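Long-range contacts in leucine aminopeptidase A1, chloroplastic (Solanum lycopersicum, PDB 5D8N), which removes N-terminal amino acids, preferably leucine, from peptides as a magnesium-dependent homohexameric aminopeptidase of the M17 family and also acts as a protein-folding chaperone: residues V39-I49 / N66-S74; V439-L450 / Y517-R528. The protein carries 1 engineered substitution. All coordinates share one frame; numbering follows the deposited sequence.

Contact 1 (V39-I49 / N66-S74); sequences VVQWQGDLLAI and NPLLQQLDS
V40 and L72 bring the two backbones closest, with their CA atoms 6.5 Å apart. V40 CG1 touches L68, Q71 and L72. V40 CG1 reaches L72 CD2 at 3.9 Å and lies against the aliphatic part and amide carbon of Q71, with Q71 CD at 3.7 Å. The Q71 chain is extended and crosses V40 at about a right angle. Q71 CG, CD and OE1 lie across V40 CG1, and NE2 lies nearer V40 CG2. With an alanine here, the Q71 chain is likely to lose its apolar backing, and a gap would probably open beside L72 CD2. L68 has CG anti to the backbone N (chi1 174°). This swings its methyls to the 39-49 side, where L68 CD1 meets V39 CB at 3.8 Å. I49 and L72 meet tip to tip. I49 CD1 and L72 CD1 are 3.4 Å apart, tighter than usual for two methyls. I49 CG2 makes looser contacts with L68 and L69. No hydrogen bond crosses between the segments, so the interface is held by apolar contact. N66 caps the helix: N66 OD1 accepts from L69 N at 2.8 Å, nearly straight and in the carbonyl plane. Helix 67-75 packs on the N-terminal domain sheet; the axis of its segment 67-74 passes 11.9 Å from that of strand segment 46-49. That strand lies between strands 139-144 and 104-112, and V39 also touches A143 and L191.

Contact 2 (V439-L450 / Y517-R528); sequences VVEAAEASGEKL and YGVSTLVEWVLR
The carboxylate of E448 reaches the start of helix 519-527 from the other segment and binds it with both oxygens. E448 OE2 accepts from G518 N at 2.9 Å, on the syn side and almost straight (174°). E448 OE1 takes two bonds from T521. T521 OG1 donates to the anti lone pair of E448 OE1 at 2.6 Å, and the backbone N comes from above the carboxylate plane. The helix N-terminus would probably favour the charged form of E448. T521 OG1 also accepts from S446 OG at 2.7 Å. S446 OG in turn accepts from E448 N, an ST turn at the end of helix 433-446. Here two helices of the catalytic domain cross: the axes of segments 439-446 and 519-527 make 120° and pass 8.1 Å apart. T521 is a knob in a hole made by V439, A442, A443 and S446. The A442 side chain ends at CB, which lies against the second helix backbone, 3.7 Å from W525 N. With chi1 at 179°, the Y517 ring runs out from the backbone; E448 CD lies over one face, toward the rim, and Y517 OH donates to K449 O at 2.6 Å, from above the carbonyl plane. At the far end, A445 CB lies over one face of the R528 guanidinium, 3.3 Å from R528 NH2. NE and NH2 of R528 both grip E524 OE1 side-on, while E524 OE2 bonds to Y205. K449 NZ forms a salt bridge with E456 of the second subunit.

Contact 1 belongs to the N-terminal domain and contact 2 to the catalytic domain. Their centres are about 34 Å apart and their nearest atoms about 20 Å, so they do not touch. Along the chain, contact 1 closes before contact 2 opens. The two differ in chemistry: contact 1 is apolar between its segments, while contact 2 combines helix packing with a partly buried polar network. The centre of contact 1 lies about 33 Å from the chain centre, that of contact 2 about 9 Å. Both lie away from the annotated metal-binding and active-site residues. Contact 2 reaches the hexamer interface through K449, whereas no other chain touches the segments of contact 1.

Contact 1 (V39-I49 / N66-S74)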
loop_
_atom_site.group_PDB
_atom_site.type_symbol
_atom_site.label_atom_id
_atom_site.label_comp_id
_atom_site.label_asym_id
_atom_site.label_seq_id
_atom_site.Cartn_x
_atom_site.Cartn_y
_atom_site.Cartn_z
ATOM N N VAL A 39 43.329 -11.453 43.446
ATOM C CA VAL A 39 43.181 -11.177 42.033
ATOM C C VAL A 39 44.522 -11.016 41.331
ATOM O O VAL A 39 44.735 -11.614 40.278
ATOM C CB VAL A 39 42.315 -9.934 41.791
ATOM C CG1 VAL A 39 42.265 -9.630 40.307
ATOM C CG2 VAL A 39 40.907 -10.166 42.318
ATOM N N VAL A 40 45.469 -10.349 41.980
ATOM C CA VAL A 40 46.788 -10.135 41.376
ATOM C C VAL A 40 47.602 -11.412 41.272
ATOM O O VAL A 40 48.558 -11.470 40.499
ATOM C CB VAL A 40 47.647 -9.085 42.099
ATOM C CG1 VAL A 40 46.964 -7.732 42.048
ATOM C CG2 VAL A 40 47.908 -9.487 43.543
ATOM N N GLN A 41 47.186 -12.446 41.999
ATOM C CA GLN A 41 47.905 -13.707 41.959
ATOM C C GLN A 41 47.225 -14.744 41.095
ATOM O O GLN A 41 47.787 -15.816 40.904
ATOM C CB GLN A 41 48.157 -14.253 43.368
ATOM C CG GLN A 41 49.252 -13.472 44.093
ATOM C CD GLN A 41 49.148 -13.525 45.606
ATOM O OE1 GLN A 41 48.976 -12.506 46.286
ATOM N NE2 GLN A 41 49.309 -14.723 46.149
ATOM N N TRP A 42 46.059 -14.433 40.527
ATOM C CA TRP A 42 45.319 -15.419 39.752
ATOM C C TRP A 42 46.009 -15.637 38.411
ATOM O O TRP A 42 46.507 -14.694 37.825
ATOM C CB TRP A 42 43.861 -14.989 39.546
ATOM C CG TRP A 42 43.047 -15.986 38.780
ATOM C CD1 TRP A 42 42.429 -17.113 39.262
ATOM C CD2 TRP A 42 42.902 -16.029 37.360
ATOM N NE1 TRP A 42 41.889 -17.833 38.218
ATOM C CE2 TRP A 42 42.134 -17.163 37.048
ATOM C CE3 TRP A 42 43.266 -15.155 36.331
ATOM C CZ2 TRP A 42 41.766 -17.465 35.745
ATOM C CZ3 TRP A 42 42.968 -15.492 35.042
ATOM C CH2 TRP A 42 42.220 -16.635 34.755
ATOM N N GLN A 43 46.081 -16.891 37.974
ATOM C CA GLN A 43 46.730 -17.253 36.721
ATOM C C GLN A 43 45.806 -18.083 35.813
ATOM O O GLN A 43 45.078 -18.979 36.244
ATOM C CB GLN A 43 48.076 -17.956 36.978
ATOM C CG GLN A 43 49.332 -17.076 36.863
ATOM C CD GLN A 43 49.648 -16.572 35.451
ATOM O OE1 GLN A 43 49.251 -17.170 34.441
ATOM N NE2 GLN A 43 50.422 -15.488 35.377
ATOM N N GLY A 44 45.727 -17.660 34.556
ATOM C CA GLY A 44 44.888 -18.316 33.558
ATOM C C GLY A 44 44.823 -17.445 32.318
ATOM O O GLY A 44 45.625 -16.524 32.175
ATOM N N ASP A 45 43.837 -17.682 31.458
ATOM C CA ASP A 45 43.866 -17.107 30.126
ATOM C C ASP A 45 43.379 -15.656 30.079
ATOM O O ASP A 45 43.807 -14.876 29.238
ATOM C CB ASP A 45 43.038 -17.947 29.167
ATOM C CG ASP A 45 43.519 -19.372 29.081
ATOM O OD1 ASP A 45 44.729 -19.597 29.273
ATOM O OD2 ASP A 45 42.689 -20.279 28.858
ATOM N N LEU A 46 42.430 -15.320 30.933
ATOM C CA LEU A 46 41.784 -14.031 30.872
ATOM C C LEU A 46 41.203 -13.655 32.217
ATOM O O LEU A 46 40.392 -14.379 32.790
ATOM C CB LEU A 46 40.667 -14.053 29.834
ATOM C CG LEU A 46 39.778 -12.801 29.813
ATOM C CD1 LEU A 46 40.513 -11.597 29.241
ATOM C CD2 LEU A 46 38.553 -13.124 28.982
ATOM N N LEU A 47 41.544 -12.453 32.647
ATOM C CA LEU A 47 40.972 -11.845 33.831
ATOM C C LEU A 47 40.137 -10.654 33.373
ATOM O O LEU A 47 40.658 -9.685 32.805
ATOM C CB LEU A 47 42.108 -11.356 34.743
ATOM C CG LEU A 47 41.682 -10.517 35.951
ATOM C CD1 LEU A 47 40.775 -11.298 36.896
ATOM C CD2 LEU A 47 42.911 -10.029 36.698
ATOM N N ALA A 48 38.863 -10.683 33.728
ATOM C CA ALA A 48 37.964 -9.573 33.451
ATOM C C ALA A 48 37.624 -8.850 34.740
ATOM O O ALA A 48 37.188 -9.472 35.714
ATOM C CB ALA A 48 36.674 -10.091 32.812
ATOM N N ILE A 49 37.772 -7.534 34.714
ATOM C CA ILE A 49 37.516 -6.709 35.882
ATOM C C ILE A 49 36.463 -5.646 35.604
ATOM O O ILE A 49 36.574 -4.856 34.660
ATOM C CB ILE A 49 38.796 -5.981 36.303
ATOM C CG1 ILE A 49 39.829 -7.026 36.717
ATOM C CG2 ILE A 49 38.501 -5.031 37.466
ATOM C CD1 ILE A 49 41.245 -6.496 36.629
ATOM N N ASN A 66 42.341 3.424 42.417
ATOM C CA ASN A 66 41.865 2.107 42.821
ATOM C C ASN A 66 43.024 1.164 43.165
ATOM O O ASN A 66 43.896 0.913 42.347
ATOM C CB ASN A 66 40.988 1.501 41.717
ATOM C CG ASN A 66 40.463 0.124 42.068
ATOM O OD1 ASN A 66 41.073 -0.892 41.739
ATOM N ND2 ASN A 66 39.299 0.087 42.694
ATOM N N PRO A 67 42.983 0.551 44.352
ATOM C CA PRO A 67 44.086 -0.310 44.782
ATOM C C PRO A 67 44.358 -1.503 43.850
ATOM O O PRO A 67 45.515 -1.786 43.551
ATOM C CB PRO A 67 43.632 -0.797 46.170
ATOM C CG PRO A 67 42.671 0.247 46.646
ATOM C CD PRO A 67 41.979 0.759 45.411
ATOM N N LEU A 68 43.312 -2.239 43.470
ATOM C CA LEU A 68 43.478 -3.381 42.580
ATOM C C LEU A 68 44.034 -2.965 41.208
ATOM O O LEU A 68 45.035 -3.505 40.739
ATOM C CB LEU A 68 42.147 -4.104 42.406
ATOM C CG LEU A 68 42.246 -5.215 41.366
ATOM C CD1 LEU A 68 43.266 -6.248 41.812
ATOM C CD2 LEU A 68 40.884 -5.847 41.128
ATOM N N LEU A 69 43.464 -1.927 40.613
ATOM C CA LEU A 69 43.968 -1.452 39.328
ATOM C C LEU A 69 45.371 -0.856 39.426
ATOM O O LEU A 69 46.225 -1.098 38.568
ATOM C CB LEU A 69 43.002 -0.447 38.703
ATOM C CG LEU A 69 41.630 -1.019 38.346
ATOM C CD1 LEU A 69 40.731 0.086 37.819
ATOM C CD2 LEU A 69 41.784 -2.115 37.310
ATOM N N GLN A 70 45.632 -0.120 40.496
ATOM C CA GLN A 70 46.979 0.414 40.728
ATOM C C GLN A 70 48.027 -0.701 40.786
ATOM O O GLN A 70 49.114 -0.591 40.216
ATOM C CB GLN A 70 47.010 1.245 42.014
ATOM C CG GLN A 70 48.318 2.004 42.221
ATOM C CD GLN A 70 49.224 1.321 43.217
ATOM O OE1 GLN A 70 48.757 0.840 44.253
ATOM N NE2 GLN A 70 50.516 1.246 42.896
ATOM N N GLN A 71 47.705 -1.792 41.472
ATOM C CA GLN A 71 48.657 -2.890 41.593
ATOM C C GLN A 71 48.865 -3.646 40.280
ATOM O O GLN A 71 49.975 -4.031 39.932
ATOM C CB GLN A 71 48.166 -3.868 42.658
ATOM C CG GLN A 71 49.230 -4.876 43.064
ATOM C CD GLN A 71 48.913 -5.580 44.371
ATOM O OE1 GLN A 71 47.818 -5.436 44.928
ATOM N NE2 GLN A 71 49.850 -6.410 44.824
ATOM N N LEU A 72 47.782 -3.937 39.571
ATOM C CA LEU A 72 47.920 -4.591 38.272
ATOM C C LEU A 72 48.744 -3.746 37.303
ATOM O O LEU A 72 49.657 -4.234 36.640
ATOM C CB LEU A 72 46.545 -4.863 37.680
ATOM C CG LEU A 72 45.746 -5.933 38.432
ATOM C CD1 LEU A 72 44.303 -5.946 37.946
ATOM C CD2 LEU A 72 46.388 -7.298 38.232
ATOM N N ASP A 73 48.478 -2.449 37.300
ATOM C CA ASP A 73 49.227 -1.546 36.446
ATOM C C ASP A 73 50.707 -1.506 36.808
ATOM O O ASP A 73 51.559 -1.603 35.926
ATOM C CB ASP A 73 48.646 -0.145 36.559
ATOM C CG ASP A 73 49.120 0.751 35.445
ATOM O OD1 ASP A 73 49.215 0.227 34.311
ATOM O OD2 ASP A 73 49.267 1.972 35.691
ATOM N N SER A 74 50.998 -1.456 38.108
ATOM C CA SER A 74 52.378 -1.506 38.589
ATOM C C SER A 74 53.091 -2.729 38.048
ATOM O O SER A 74 54.230 -2.658 37.594
ATOM C CB SER A 74 52.432 -1.590 40.122
ATOM O OG SER A 74 52.438 -0.302 40.692
#

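Contact 2 (V439-L450 / Y517-R528)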
loop_
_atom_site.group_PDB
_atom_site.type_symbol
_atom_site.label_atom_id
_atom_site.label_comp_id
_atom_site.label_asym_id
_atom_site.label_seq_id
_atom_site.Cartn_x
_atom_site.Cartn_y
_atom_site.Cartn_z
ATOM N N VAL A 439 4.646 -9.528 40.183
ATOM C CA VAL A 439 5.345 -9.755 38.917
ATOM C C VAL A 439 6.378 -8.653 38.683
ATOM O O VAL A 439 7.516 -8.947 38.321
ATOM C CB VAL A 439 4.379 -9.922 37.731
ATOM C CG1 VAL A 439 5.115 -9.922 36.396
ATOM C CG2 VAL A 439 3.620 -11.232 37.881
ATOM N N VAL A 440 6.034 -7.429 39.054
ATOM C CA VAL A 440 6.992 -6.332 38.992
ATOM C C VAL A 440 8.194 -6.582 39.914
ATOM O O VAL A 440 9.345 -6.379 39.519
ATOM C CB VAL A 440 6.325 -4.993 39.362
ATOM C CG1 VAL A 440 7.370 -3.915 39.642
ATOM C CG2 VAL A 440 5.419 -4.537 38.243
ATOM N N GLU A 441 7.947 -7.096 41.116
ATOM C CA GLU A 441 9.048 -7.427 42.022
ATOM C C GLU A 441 9.894 -8.597 41.507
ATOM O O GLU A 441 11.118 -8.592 41.629
ATOM C CB GLU A 441 8.513 -7.709 43.425
ATOM C CG GLU A 441 8.086 -6.437 44.169
ATOM C CD GLU A 441 7.265 -6.674 45.443
ATOM O OE1 GLU A 441 7.106 -7.844 45.869
ATOM O OE2 GLU A 441 6.702 -5.689 45.977
ATOM N N ALA A 442 9.249 -9.580 40.887
ATOM C CA ALA A 442 10.000 -10.716 40.355
ATOM C C ALA A 442 10.922 -10.269 39.228
ATOM O O ALA A 442 12.058 -10.723 39.152
ATOM C CB ALA A 442 9.045 -11.796 39.868
ATOM N N ALA A 443 10.467 -9.305 38.432
ATOM C CA ALA A 443 11.252 -8.799 37.318
ATOM C C ALA A 443 12.394 -7.911 37.788
ATOM O O ALA A 443 13.470 -7.896 37.197
ATOM C CB ALA A 443 10.374 -8.030 36.346
ATOM N N GLU A 444 12.136 -7.145 38.838
ATOM C CA GLU A 444 13.179 -6.412 39.514
ATOM C C GLU A 444 14.299 -7.337 40.014
ATOM O O GLU A 444 15.467 -7.044 39.799
ATOM C CB GLU A 444 12.562 -5.613 40.663
ATOM C CG GLU A 444 13.510 -4.752 41.483
ATOM C CD GLU A 444 13.948 -3.499 40.749
ATOM O OE1 GLU A 444 13.158 -2.993 39.918
ATOM O OE2 GLU A 444 15.094 -3.049 40.982
ATOM N N ALA A 445 13.948 -8.489 40.589
ATOM C CA ALA A 445 14.938 -9.460 41.022
ATOM C C ALA A 445 15.650 -10.154 39.860
ATOM O O ALA A 445 16.866 -10.306 39.885
ATOM C CB ALA A 445 14.318 -10.486 41.978
ATOM N N SER A 446 14.929 -10.521 38.805
ATOM C CA SER A 446 15.536 -11.204 37.667
ATOM C C SER A 446 16.317 -10.269 36.746
ATOM O O SER A 446 17.191 -10.693 35.995
ATOM C CB SER A 446 14.436 -11.865 36.851
ATOM O OG SER A 446 13.629 -10.922 36.158
ATOM N N GLY A 447 15.982 -8.988 36.751
ATOM C CA GLY A 447 16.594 -8.065 35.827
ATOM C C GLY A 447 15.870 -7.907 34.507
ATOM O O GLY A 447 16.282 -7.094 33.683
ATOM N N GLU A 448 14.752 -8.611 34.324
ATOM C CA GLU A 448 14.009 -8.541 33.069
ATOM C C GLU A 448 13.114 -7.296 33.040
ATOM O O GLU A 448 12.635 -6.822 34.069
ATOM C CB GLU A 448 13.205 -9.821 32.869
ATOM C CG GLU A 448 14.092 -11.037 32.655
ATOM C CD GLU A 448 13.374 -12.230 32.010
ATOM O OE1 GLU A 448 12.369 -12.713 32.574
ATOM O OE2 GLU A 448 13.936 -12.811 31.053
ATOM N N LYS A 449 12.849 -6.788 31.842
ATOM C CA LYS A 449 12.092 -5.542 31.662
ATOM C C LYS A 449 10.654 -5.810 31.272
ATOM O O LYS A 449 10.387 -6.466 30.260
ATOM C CB LYS A 449 12.700 -4.661 30.573
ATOM C CG LYS A 449 14.119 -4.198 30.856
ATOM C CD LYS A 449 14.677 -3.424 29.666
ATOM C CE LYS A 449 16.155 -3.168 29.940
ATOM N NZ LYS A 449 16.751 -2.064 29.156
ATOM N N LEU A 450 9.746 -5.229 32.061
ATOM C CA LEU A 450 8.320 -5.272 31.781
ATOM C C LEU A 450 7.629 -4.053 32.367
ATOM O O LEU A 450 8.191 -3.339 33.197
ATOM C CB LEU A 450 7.697 -6.597 32.268
ATOM C CG LEU A 450 7.834 -7.029 33.725
ATOM C CD1 LEU A 450 6.894 -6.255 34.634
ATOM C CD2 LEU A 450 7.551 -8.507 33.875
ATOM N N TYR A 517 13.745 -14.908 27.110
ATOM C CA TYR A 517 13.034 -13.981 27.967
ATOM C C TYR A 517 11.881 -14.658 28.684
ATOM O O TYR A 517 11.040 -15.298 28.066
ATOM C CB TYR A 517 12.526 -12.779 27.167
ATOM C CG TYR A 517 11.755 -11.787 28.001
ATOM C CD1 TYR A 517 10.392 -11.934 28.216
ATOM C CD2 TYR A 517 12.367 -10.653 28.501
ATOM C CE1 TYR A 517 9.707 -11.079 29.064
ATOM C CE2 TYR A 517 11.658 -9.705 29.213
ATOM C CZ TYR A 517 10.347 -9.953 29.552
ATOM O OH TYR A 517 9.659 -9.007 30.284
ATOM N N GLY A 518 11.750 -14.340 29.963
ATOM C CA GLY A 518 10.620 -14.747 30.773
ATOM C C GLY A 518 11.027 -15.774 31.821
ATOM O O GLY A 518 10.383 -15.855 32.878
ATOM N N VAL A 519 11.953 -16.672 31.475
ATOM C CA VAL A 519 12.258 -17.807 32.340
ATOM C C VAL A 519 12.652 -17.291 33.702
ATOM O O VAL A 519 12.112 -17.720 34.714
ATOM C CB VAL A 519 13.370 -18.695 31.759
ATOM C CG1 VAL A 519 13.795 -19.747 32.751
ATOM C CG2 VAL A 519 12.903 -19.372 30.483
ATOM N N SER A 520 13.617 -16.392 33.754
ATOM C CA SER A 520 14.139 -15.963 35.051
ATOM C C SER A 520 13.074 -15.293 35.893
ATOM O O SER A 520 13.033 -15.463 37.112
ATOM C CB SER A 520 15.380 -15.068 34.896
ATOM O OG SER A 520 15.051 -13.928 34.097
ATOM N N THR A 521 12.247 -14.463 35.269
ATOM C CA THR A 521 11.183 -13.786 35.997
ATOM C C THR A 521 10.151 -14.788 36.550
ATOM O O THR A 521 9.719 -14.694 37.714
ATOM C CB THR A 521 10.501 -12.710 35.131
ATOM O OG1 THR A 521 11.464 -11.720 34.744
ATOM C CG2 THR A 521 9.371 -12.028 35.860
ATOM N N LEU A 522 9.759 -15.757 35.729
ATOM C CA LEU A 522 8.814 -16.752 36.193
ATOM C C LEU A 522 9.351 -17.565 37.375
ATOM O O LEU A 522 8.620 -17.885 38.318
ATOM C CB LEU A 522 8.399 -17.688 35.064
ATOM C CG LEU A 522 7.622 -17.031 33.909
ATOM C CD1 LEU A 522 7.307 -18.056 32.835
ATOM C CD2 LEU A 522 6.382 -16.287 34.355
ATOM N N VAL A 523 10.613 -17.954 37.285
ATOM C CA VAL A 523 11.238 -18.688 38.370
ATOM C C VAL A 523 11.206 -17.848 39.647
ATOM O O VAL A 523 10.860 -18.370 40.725
ATOM C CB VAL A 523 12.672 -19.134 38.034
ATOM C CG1 VAL A 523 13.398 -19.639 39.282
ATOM C CG2 VAL A 523 12.633 -20.201 36.956
ATOM N N GLU A 524 11.632 -16.590 39.544
ATOM C CA GLU A 524 11.607 -15.718 40.719
ATOM C C GLU A 524 10.197 -15.623 41.264
ATOM O O GLU A 524 9.994 -15.597 42.475
ATOM C CB GLU A 524 12.133 -14.316 40.423
ATOM C CG GLU A 524 13.650 -14.253 40.272
ATOM C CD GLU A 524 14.415 -14.538 41.568
ATOM O OE1 GLU A 524 13.871 -14.286 42.667
ATOM O OE2 GLU A 524 15.611 -14.887 41.458
ATOM N N TRP A 525 9.212 -15.492 40.385
ATOM C CA TRP A 525 7.844 -15.338 40.849
ATOM C C TRP A 525 7.374 -16.582 41.607
ATOM O O TRP A 525 6.712 -16.495 42.634
ATOM C CB TRP A 525 6.910 -15.072 39.662
ATOM C CG TRP A 525 5.459 -14.984 40.045
ATOM C CD1 TRP A 525 4.856 -13.977 40.745
ATOM C CD2 TRP A 525 4.455 -15.970 39.817
ATOM N NE1 TRP A 525 3.505 -14.200 40.812
ATOM C CE2 TRP A 525 3.242 -15.443 40.308
ATOM C CE3 TRP A 525 4.428 -17.174 39.104
ATOM C CZ2 TRP A 525 2.024 -16.094 40.138
ATOM C CZ3 TRP A 525 3.219 -17.847 38.966
ATOM C CH2 TRP A 525 2.028 -17.282 39.454
ATOM N N VAL A 526 7.625 -17.761 41.048
ATOM C CA VAL A 526 7.272 -19.013 41.731
ATOM C C VAL A 526 7.916 -19.101 43.108
ATOM O O VAL A 526 7.250 -19.449 44.084
ATOM C CB VAL A 526 7.664 -20.255 40.885
ATOM C CG1 VAL A 526 7.557 -21.542 41.680
ATOM C CG2 VAL A 526 6.767 -20.325 39.662
ATOM N N LEU A 527 9.206 -18.779 43.169
ATOM C CA LEU A 527 9.966 -18.856 44.404
ATOM C C LEU A 527 9.521 -17.865 45.468
ATOM O O LEU A 527 9.640 -18.148 46.657
ATOM C CB LEU A 527 11.437 -18.607 44.129
ATOM C CG LEU A 527 12.118 -19.798 43.448
ATOM C CD1 LEU A 527 13.615 -19.542 43.380
ATOM C CD2 LEU A 527 11.849 -21.087 44.190
ATOM N N ARG A 528 8.968 -16.730 45.051
ATOM C CA ARG A 528 8.563 -15.710 46.007
ATOM C C ARG A 528 7.132 -15.974 46.451
ATOM O O ARG A 528 6.591 -15.253 47.265
ATOM C CB ARG A 528 8.699 -14.317 45.394
ATOM C CG ARG A 528 10.151 -13.839 45.392
ATOM C CD ARG A 528 10.531 -12.840 44.290
ATOM N NE ARG A 528 11.990 -12.811 44.128
ATOM C CZ ARG A 528 12.830 -12.101 44.888
ATOM N NH1 ARG A 528 12.372 -11.168 45.720
ATOM N NH2 ARG A 528 14.143 -12.296 44.789
HETATM O O HOH W 1 17.187 -12.381 33.714
HETATM O O HOH W 2 14.968 -15.337 31.136
#